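Local coordinates for sialidase domain-containing protein (Dyadobacter fermentans, PDB 5HX0) that is of unknown function but belongs to the non-viral sialidase-like beta-propellers and may act on or bind a carbohydrate, at residues A58-V63 with A74-P79; P94-V99 with G123-C128; A140-A145 with A165-G170. All blocks are in the same frame, centred on the assembly; numbering follows the deposited sequence.

Contact 1. Residues A58-V63 with A74-P79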
loop_
_atom_site.group_PDB
_atom_site.type_symbol
_atom_site.label_atom_id
_atom_site.label_comp_id
_atom_site.label_asym_id
_atom_site.label_seq_id
_atom_site.Cartn_x
_atom_site.Cartn_y
_atom_site.Cartn_z
ATOM N N ALA A 58 -11.836 9.094 4.004
ATOM C CA ALA A 58 -10.648 9.799 4.479
ATOM C C ALA A 58 -10.923 10.239 5.904
ATOM O O ALA A 58 -11.923 10.922 6.153
ATOM C CB ALA A 58 -10.311 11.009 3.593
ATOM N N ALA A 59 -10.063 9.839 6.844
ATOM C CA ALA A 59 -10.420 10.053 8.246
ATOM C C ALA A 59 -9.185 10.097 9.139
ATOM O O ALA A 59 -8.090 9.705 8.745
ATOM C CB ALA A 59 -11.389 8.962 8.729
ATOM N N PHE A 60 -9.395 10.571 10.377
ATOM C CA PHE A 60 -8.431 10.498 11.475
ATOM C C PHE A 60 -7.153 11.278 11.156
ATOM O O PHE A 60 -6.077 10.674 11.017
ATOM C CB PHE A 60 -8.093 9.017 11.783
ATOM C CG PHE A 60 -9.321 8.100 11.785
ATOM C CD1 PHE A 60 -10.435 8.416 12.564
ATOM C CD2 PHE A 60 -9.354 6.957 11.000
ATOM C CE1 PHE A 60 -11.586 7.597 12.563
ATOM C CE2 PHE A 60 -10.505 6.127 10.981
ATOM C CZ PHE A 60 -11.613 6.446 11.774
ATOM N N PRO A 61 -7.213 12.601 11.026
ATOM C CA PRO A 61 -6.011 13.354 10.640
ATOM C C PRO A 61 -5.107 13.706 11.816
ATOM O O PRO A 61 -5.531 13.802 12.976
ATOM C CB PRO A 61 -6.591 14.625 10.013
ATOM C CG PRO A 61 -7.854 14.887 10.904
ATOM C CD PRO A 61 -8.400 13.483 11.178
ATOM N N SER A 62 -3.821 13.870 11.509
ATOM C CA SER A 62 -2.925 14.612 12.383
ATOM C C SER A 62 -2.101 15.534 11.497
ATOM O O SER A 62 -1.990 15.324 10.286
ATOM C CB SER A 62 -2.035 13.696 13.240
ATOM O OG SER A 62 -1.154 12.942 12.449
ATOM N N VAL A 63 -1.543 16.578 12.095
ATOM C CA VAL A 63 -0.916 17.621 11.282
ATOM C C VAL A 63 0.199 18.310 12.059
ATOM O O VAL A 63 0.101 18.527 13.275
ATOM C CB VAL A 63 -1.995 18.607 10.762
ATOM C CG1 VAL A 63 -2.815 19.200 11.924
ATOM C CG2 VAL A 63 -1.375 19.715 9.934
ATOM N N ALA A 74 -1.357 14.144 7.835
ATOM C CA ALA A 74 -1.452 12.703 7.586
ATOM C C ALA A 74 -2.866 12.248 7.889
ATOM O O ALA A 74 -3.495 12.762 8.818
ATOM C CB ALA A 74 -0.478 11.927 8.472
ATOM N N PHE A 75 -3.366 11.288 7.111
ATOM C CA PHE A 75 -4.673 10.721 7.413
ATOM C C PHE A 75 -4.753 9.305 6.866
ATOM O O PHE A 75 -3.900 8.846 6.098
ATOM C CB PHE A 75 -5.837 11.594 6.874
ATOM C CG PHE A 75 -5.830 11.791 5.370
ATOM C CD1 PHE A 75 -4.983 12.728 4.785
ATOM C CD2 PHE A 75 -6.694 11.077 4.555
ATOM C CE1 PHE A 75 -4.975 12.945 3.418
ATOM C CE2 PHE A 75 -6.701 11.289 3.177
ATOM C CZ PHE A 75 -5.849 12.221 2.609
ATOM N N ARG A 76 -5.772 8.596 7.333
ATOM C CA ARG A 76 -6.090 7.258 6.852
ATOM C C ARG A 76 -6.975 7.383 5.625
ATOM O O ARG A 76 -8.020 8.043 5.676
ATOM C CB ARG A 76 -6.828 6.457 7.935
ATOM C CG ARG A 76 -7.278 5.037 7.489
ATOM C CD ARG A 76 -8.195 4.424 8.568
ATOM N NE ARG A 76 -8.571 3.022 8.296
ATOM C CZ ARG A 76 -9.633 2.652 7.580
ATOM N NH1 ARG A 76 -10.434 3.567 7.021
ATOM N NH2 ARG A 76 -9.896 1.357 7.410
ATOM N N ARG A 77 -6.583 6.722 4.536
ATOM C CA ARG A 77 -7.414 6.657 3.340
ATOM C C ARG A 77 -7.706 5.206 2.991
ATOM O O ARG A 77 -6.795 4.373 2.946
ATOM C CB ARG A 77 -6.768 7.376 2.150
ATOM C CG ARG A 77 -7.768 7.542 1.002
ATOM C CD ARG A 77 -7.219 8.421 -0.123
ATOM N NE ARG A 77 -6.209 7.699 -0.900
ATOM C CZ ARG A 77 -5.788 8.062 -2.108
ATOM N NH1 ARG A 77 -4.855 7.335 -2.738
ATOM N NH2 ARG A 77 -6.305 9.142 -2.685
ATOM N N ALA A 78 -8.978 4.910 2.760
ATOM C CA ALA A 78 -9.443 3.576 2.409
ATOM C C ALA A 78 -10.570 3.727 1.397
ATOM O O ALA A 78 -11.177 4.800 1.294
ATOM C CB ALA A 78 -9.938 2.815 3.650
ATOM N N PRO A 79 -10.874 2.676 0.633
ATOM C CA PRO A 79 -12.027 2.758 -0.267
ATOM C C PRO A 79 -13.289 3.096 0.503
ATOM O O PRO A 79 -13.517 2.584 1.601
ATOM C CB PRO A 79 -12.105 1.353 -0.882
ATOM C CG PRO A 79 -10.708 0.824 -0.807
ATOM C CD PRO A 79 -10.134 1.403 0.479
#

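Contact 2. Residues P94-V99 with G123-C128. With ACT (acetate ion), chain D.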
loop_
_atom_site.group_PDB
_atom_site.type_symbol
_atom_site.label_atom_id
_atom_site.label_comp_id
_atom_site.label_asym_id
_atom_site.label_seq_id
_atom_site.Cartn_x
_atom_site.Cartn_y
_atom_site.Cartn_z
ATOM N N PRO A 94 -8.428 -3.950 4.449
ATOM C CA PRO A 94 -7.011 -4.315 4.234
ATOM C C PRO A 94 -6.237 -3.260 3.467
ATOM O O PRO A 94 -5.019 -3.133 3.650
ATOM C CB PRO A 94 -7.094 -5.634 3.442
ATOM C CG PRO A 94 -8.473 -5.574 2.745
ATOM C CD PRO A 94 -9.353 -4.889 3.777
ATOM N N ASN A 95 -6.916 -2.460 2.642
ATOM C CA ASN A 95 -6.218 -1.475 1.822
ATOM C C ASN A 95 -6.287 -0.054 2.387
ATOM O O ASN A 95 -6.145 0.902 1.624
ATOM C CB ASN A 95 -6.757 -1.513 0.397
ATOM C CG ASN A 95 -6.448 -2.832 -0.281
ATOM O OD1 ASN A 95 -7.320 -3.695 -0.425
ATOM N ND2 ASN A 95 -5.181 -3.022 -0.639
ATOM N N SER A 96 -6.470 0.107 3.701
ATOM C CA SER A 96 -6.365 1.433 4.297
ATOM C C SER A 96 -4.887 1.772 4.472
ATOM O O SER A 96 -4.121 1.002 5.081
ATOM C CB SER A 96 -7.123 1.520 5.629
ATOM O OG SER A 96 -6.543 0.692 6.646
ATOM N N TYR A 97 -4.474 2.888 3.881
ATOM C CA TYR A 97 -3.094 3.341 3.886
ATOM C C TYR A 97 -2.951 4.651 4.646
ATOM O O TYR A 97 -3.909 5.397 4.834
ATOM C CB TYR A 97 -2.572 3.549 2.457
ATOM C CG TYR A 97 -2.702 2.334 1.551
ATOM C CD1 TYR A 97 -2.644 1.045 2.064
ATOM C CD2 TYR A 97 -2.883 2.492 0.180
ATOM C CE1 TYR A 97 -2.751 -0.082 1.222
ATOM C CE2 TYR A 97 -2.994 1.389 -0.671
ATOM C CZ TYR A 97 -2.929 0.108 -0.158
ATOM O OH TYR A 97 -3.049 -0.975 -1.030
ATOM N N LEU A 98 -1.728 4.934 5.064
ATOM C CA LEU A 98 -1.400 6.219 5.671
ATOM C C LEU A 98 -0.917 7.147 4.564
ATOM O O LEU A 98 0.077 6.846 3.891
ATOM C CB LEU A 98 -0.336 6.037 6.754
ATOM C CG LEU A 98 -0.585 4.956 7.831
ATOM C CD1 LEU A 98 0.499 5.032 8.935
ATOM C CD2 LEU A 98 -1.986 5.044 8.455
ATOM N N VAL A 99 -1.621 8.264 4.358
ATOM C CA VAL A 99 -1.293 9.198 3.283
ATOM C C VAL A 99 -1.236 10.616 3.842
ATOM O O VAL A 99 -1.626 10.876 4.982
ATOM C CB VAL A 99 -2.307 9.113 2.113
ATOM C CG1 VAL A 99 -2.362 7.691 1.540
ATOM C CG2 VAL A 99 -3.672 9.540 2.556
ATOM N N GLY A 123 -4.323 -3.511 6.874
ATOM C CA GLY A 123 -4.739 -2.113 6.837
ATOM C C GLY A 123 -4.216 -1.328 8.029
ATOM O O GLY A 123 -4.047 -1.867 9.130
ATOM N N SER A 124 -3.923 -0.042 7.796
ATOM C CA SER A 124 -3.319 0.821 8.808
ATOM C C SER A 124 -4.288 1.909 9.261
ATOM O O SER A 124 -5.141 2.360 8.491
ATOM C CB SER A 124 -2.041 1.449 8.264
ATOM O OG SER A 124 -1.113 0.432 7.935
ATOM N N GLN A 125 -4.139 2.356 10.507
ATOM C CA GLN A 125 -5.115 3.255 11.126
ATOM C C GLN A 125 -4.487 4.570 11.577
ATOM O O GLN A 125 -3.271 4.672 11.749
ATOM C CB GLN A 125 -5.732 2.600 12.359
ATOM C CG GLN A 125 -6.362 1.238 12.067
ATOM C CD GLN A 125 -7.527 1.376 11.128
ATOM O OE1 GLN A 125 -7.464 0.951 9.979
ATOM N NE2 GLN A 125 -8.604 1.997 11.605
ATOM N N ASP A 126 -5.356 5.557 11.818
ATOM C CA ASP A 126 -5.086 6.739 12.639
ATOM C C ASP A 126 -3.614 7.159 12.708
ATOM O O ASP A 126 -2.982 7.014 13.764
ATOM C CB ASP A 126 -5.568 6.500 14.074
ATOM C CG ASP A 126 -7.031 6.081 14.151
ATOM O OD1 ASP A 126 -7.554 5.510 13.176
ATOM O OD2 ASP A 126 -7.663 6.316 15.209
ATOM N N PRO A 127 -3.026 7.681 11.638
ATOM C CA PRO A 127 -1.626 8.132 11.734
ATOM C C PRO A 127 -1.524 9.306 12.693
ATOM O O PRO A 127 -2.224 10.307 12.544
ATOM C CB PRO A 127 -1.285 8.559 10.300
ATOM C CG PRO A 127 -2.676 9.011 9.731
ATOM C CD PRO A 127 -3.686 8.092 10.379
ATOM N N CYS A 128 -0.629 9.195 13.667
ATOM C CA CYS A 128 -0.427 10.251 14.647
ATOM C C CYS A 128 0.995 10.791 14.514
ATOM O O CYS A 128 1.950 10.115 14.890
ATOM C CB CYS A 128 -0.702 9.697 16.052
ATOM S SG CYS A 128 -2.484 9.460 16.254
HETATM C C ACT D . -10.427 4.008 14.680
HETATM O O ACT D . -9.415 3.453 14.172
HETATM O OXT ACT D . -10.284 5.191 15.118
HETATM C CH3 ACT D . -11.735 3.277 14.765
HETATM O O HOH W 1 -1.777 -0.634 5.495
HETATM O O HOH W 2 -7.964 -1.006 8.280
#

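Contact 3. Residues A140-A145 with A165-G170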
loop_
_atom_site.group_PDB
_atom_site.type_symbol
_atom_site.label_atom_id
_atom_site.label_comp_id
_atom_site.label_asym_id
_atom_site.label_seq_id
_atom_site.Cartn_x
_atom_site.Cartn_y
_atom_site.Cartn_z
ATOM N N ALA A 140 2.954 7.425 14.388
ATOM C CA ALA A 140 2.429 6.235 15.041
ATOM C C ALA A 140 1.188 5.738 14.313
ATOM O O ALA A 140 0.406 6.520 13.750
ATOM C CB ALA A 140 2.091 6.530 16.504
ATOM N N SER A 141 1.019 4.421 14.305
ATOM C CA SER A 141 -0.164 3.836 13.674
ATOM C C SER A 141 -0.475 2.520 14.383
ATOM O O SER A 141 0.168 2.163 15.381
ATOM C CB SER A 141 0.079 3.654 12.166
ATOM O OG SER A 141 -1.071 3.126 11.521
ATOM N N TYR A 142 -1.453 1.791 13.851
ATOM C CA TYR A 142 -1.760 0.431 14.279
ATOM C C TYR A 142 -2.566 -0.220 13.165
ATOM O O TYR A 142 -3.027 0.457 12.246
ATOM C CB TYR A 142 -2.500 0.387 15.620
ATOM C CG TYR A 142 -3.736 1.276 15.753
ATOM C CD1 TYR A 142 -4.997 0.771 15.463
ATOM C CD2 TYR A 142 -3.640 2.590 16.227
ATOM C CE1 TYR A 142 -6.137 1.540 15.618
ATOM C CE2 TYR A 142 -4.793 3.381 16.376
ATOM C CZ TYR A 142 -6.032 2.836 16.060
ATOM O OH TYR A 142 -7.194 3.570 16.189
ATOM N N GLY A 143 -2.696 -1.554 13.224
ATOM C CA GLY A 143 -3.129 -2.304 12.060
ATOM C C GLY A 143 -4.158 -3.388 12.333
ATOM O O GLY A 143 -4.366 -3.833 13.477
ATOM N N TRP A 144 -4.768 -3.843 11.224
ATOM C CA TRP A 144 -5.768 -4.905 11.181
ATOM C C TRP A 144 -5.386 -5.903 10.102
ATOM O O TRP A 144 -5.134 -5.506 8.958
ATOM C CB TRP A 144 -7.164 -4.348 10.846
ATOM C CG TRP A 144 -7.743 -3.510 11.925
ATOM C CD1 TRP A 144 -7.761 -2.142 11.991
ATOM C CD2 TRP A 144 -8.396 -3.988 13.112
ATOM N NE1 TRP A 144 -8.393 -1.743 13.157
ATOM C CE2 TRP A 144 -8.788 -2.858 13.856
ATOM C CE3 TRP A 144 -8.676 -5.264 13.617
ATOM C CZ2 TRP A 144 -9.466 -2.963 15.079
ATOM C CZ3 TRP A 144 -9.346 -5.372 14.821
ATOM C CH2 TRP A 144 -9.733 -4.230 15.544
ATOM N N ALA A 145 -5.396 -7.191 10.434
ATOM C CA ALA A 145 -5.113 -8.218 9.442
ATOM C C ALA A 145 -6.397 -8.940 9.050
ATOM O O ALA A 145 -7.375 -8.963 9.800
ATOM C CB ALA A 145 -4.064 -9.212 9.977
ATOM N N ALA A 165 -11.868 -8.551 11.114
ATOM C CA ALA A 165 -10.426 -8.361 11.085
ATOM C C ALA A 165 -9.824 -8.647 12.459
ATOM O O ALA A 165 -10.490 -8.504 13.486
ATOM C CB ALA A 165 -10.081 -6.930 10.651
ATOM N N VAL A 166 -8.556 -9.054 12.471
ATOM C CA VAL A 166 -7.845 -9.398 13.698
ATOM C C VAL A 166 -6.795 -8.328 13.967
ATOM O O VAL A 166 -5.964 -8.024 13.102
ATOM C CB VAL A 166 -7.209 -10.795 13.615
ATOM C CG1 VAL A 166 -6.491 -11.138 14.923
ATOM C CG2 VAL A 166 -8.279 -11.831 13.292
ATOM N N PHE A 167 -6.824 -7.784 15.176
ATOM C CA PHE A 167 -6.022 -6.620 15.535
ATOM C C PHE A 167 -4.524 -6.928 15.477
ATOM O O PHE A 167 -4.073 -7.997 15.904
ATOM C CB PHE A 167 -6.434 -6.171 16.942
ATOM C CG PHE A 167 -5.962 -4.792 17.321
ATOM C CD1 PHE A 167 -5.927 -3.784 16.394
ATOM C CD2 PHE A 167 -5.608 -4.508 18.636
ATOM C CE1 PHE A 167 -5.497 -2.498 16.757
ATOM C CE2 PHE A 167 -5.180 -3.246 19.007
ATOM C CZ PHE A 167 -5.124 -2.241 18.063
ATOM N N LEU A 168 -3.736 -5.988 14.942
ATOM C CA LEU A 168 -2.278 -6.155 14.944
ATOM C C LEU A 168 -1.560 -5.282 15.962
ATOM O O LEU A 168 -0.349 -5.471 16.169
ATOM C CB LEU A 168 -1.683 -5.851 13.562
ATOM C CG LEU A 168 -2.072 -6.763 12.402
ATOM C CD1 LEU A 168 -1.629 -6.119 11.071
ATOM C CD2 LEU A 168 -1.428 -8.140 12.603
ATOM N N GLY A 169 -2.241 -4.316 16.561
ATOM C CA GLY A 169 -1.535 -3.420 17.452
ATOM C C GLY A 169 -0.631 -2.457 16.696
ATOM O O GLY A 169 -0.728 -2.283 15.479
ATOM N N GLY A 170 0.287 -1.842 17.449
ATOM C CA GLY A 170 0.948 -0.647 16.985
ATOM C C GLY A 170 2.186 -0.868 16.120
ATOM O O GLY A 170 2.815 -1.931 16.114
#

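Contact 1. Residues A58-V63 with A74-P79
A59 and R76 face each other as a hydrogen-bonded antiparallel pair, with A59 N to R76 O at 3.0 Å and R76 N to A59 O at 2.9 Å. The two strands form a beta hairpin in one blade of a beta-propeller. S62 and A74 make a second such pair, with S62 N to A74 O at 2.9 Å and A74 N to S62 O at 2.8 Å. Between the two pairs the register shifts by one residue. This is a beta bulge at F60 and P61, opposite F75, and F60 takes a positive phi of 62°.

Side chains pack around the bulge. Those of F60 and R76 run alongside each other in the same direction. R76 CD meets the edge of the F60 ring, 3.7 Å from CD2. A59 CB sits over the centre of one face of that ring. The F75 ring meets A58 obliquely, with F75 CE2 3.6 Å from A58 CB. P61 CA makes a CA-H...O contact of 3.2 Å with A74 O.

Further residues surround this first shell. In the conformer given, S62 OG bonds to P127 O and L129 N of strand 123-131. The rings of Y384 and H91 each meet F60 edge-to-face. The R76 chain is extended from CG to NE, with CG anti to the backbone N (chi1 177°). Its guanidinium plane is turned 66° from the F60 ring, and R76 NE donates a hydrogen bond to Q125 OE1.

Contact 2. Residues P94-V99 with G123-C128
S96 and S124 carry the polar part of this contact, which joins the start of strand 97-103 in one propeller blade to strand 123-131 of the next. S124 N donates to S96 O at 2.9 Å in a nearly straight bond (168°), with the donor 38° out of the carbonyl plane. S96 OG also lies 2.9 Å from S124 O, but its one proton has D93 O as a rival acceptor. S96 OG sits between the backbone N and the carbonyl carbon (chi1 66°). It approaches G123 CA to 3.3 Å, where there is no side chain.

Two waters add bridges. Water 1 donates to S96 O and accepts from S124 OG, which also bonds to Y171 OH. Water 2 donates to S96 OG and, at 2.6 Å, to Q125 OE1.

The apolar part belongs to L98. Its CD2 touches S124 CB at 3.6 Å and P127 CD at 4.0 Å. L98 and P127 run past one another with their ends reversed.

Q125 NE2 donates to an acetate oxygen, ACT O, at 3.1 Å. The ion probably came from the crystallisation liquor. With R76 as a further partner of OE1, these bonds are consistent with one orientation of the Q125 amide in the crystal, its N-H turned to the acetate, perhaps in a pocket.

Contact 3. Residues A140-A145 with A165-G170
Y142 has CG between its backbone N and carbonyl carbon (chi1 51°), while F167 has CG anti to the backbone N (chi1 -165°). These torsions put each CG where the two rings can meet. With W144 they form an aromatic cluster on one face of an antiparallel sheet, a blade of the beta-propeller. Y142 CD1 lies in the plane of the F167 ring, at its edge, 3.6 Å from F167 CE1. On the W144 side, F167 CD1 sits 3.7 Å above the indole plane, displaced from its centre, and the F167 plane is 44° from that of the six-membered indole ring. G169 N lies over the centre of one face of F167. A165 CB packs against W144 CE3 at 3.7 Å.

On the other face A145 CB meets L168 CD2 at 3.9 Å. The backbones pair through A145 N to V166 O and V166 N to A145 O, both 2.9 Å. L168 N reaches G143 O at 2.7 Å from above the carbonyl plane.

Y207 meets F167 edge-to-face beyond the segments. Strand 137-145 lies between strands 123-131 and 165-175. Short strand 161-162 and strand 183-186 also pair with 165-175, and helix 149-154 lies in the connection between the two strands of the contact.

Overall arrangement
The contacts follow one another along the chain, each closing before the next opens. The centres of contacts 1 and 2 are about 7 Å apart, those of 2 and 3 about 9 Å, and those of 1 and 3 about 15 Å. Contacts 1 and 2 share the sheet of strands 56-65, 71-79, 97-103 and 114-117. Contacts 2 and 3 share the next sheet, through strands 123-131 and 137-145. Contact 2 therefore joins two successive blades of the propeller. Q125 links all three, through R76 in contact 1 and S141 in contact 3. F60, D126 and Y142, one from each contact, lie near the same acetate, consistent with a shared pocket.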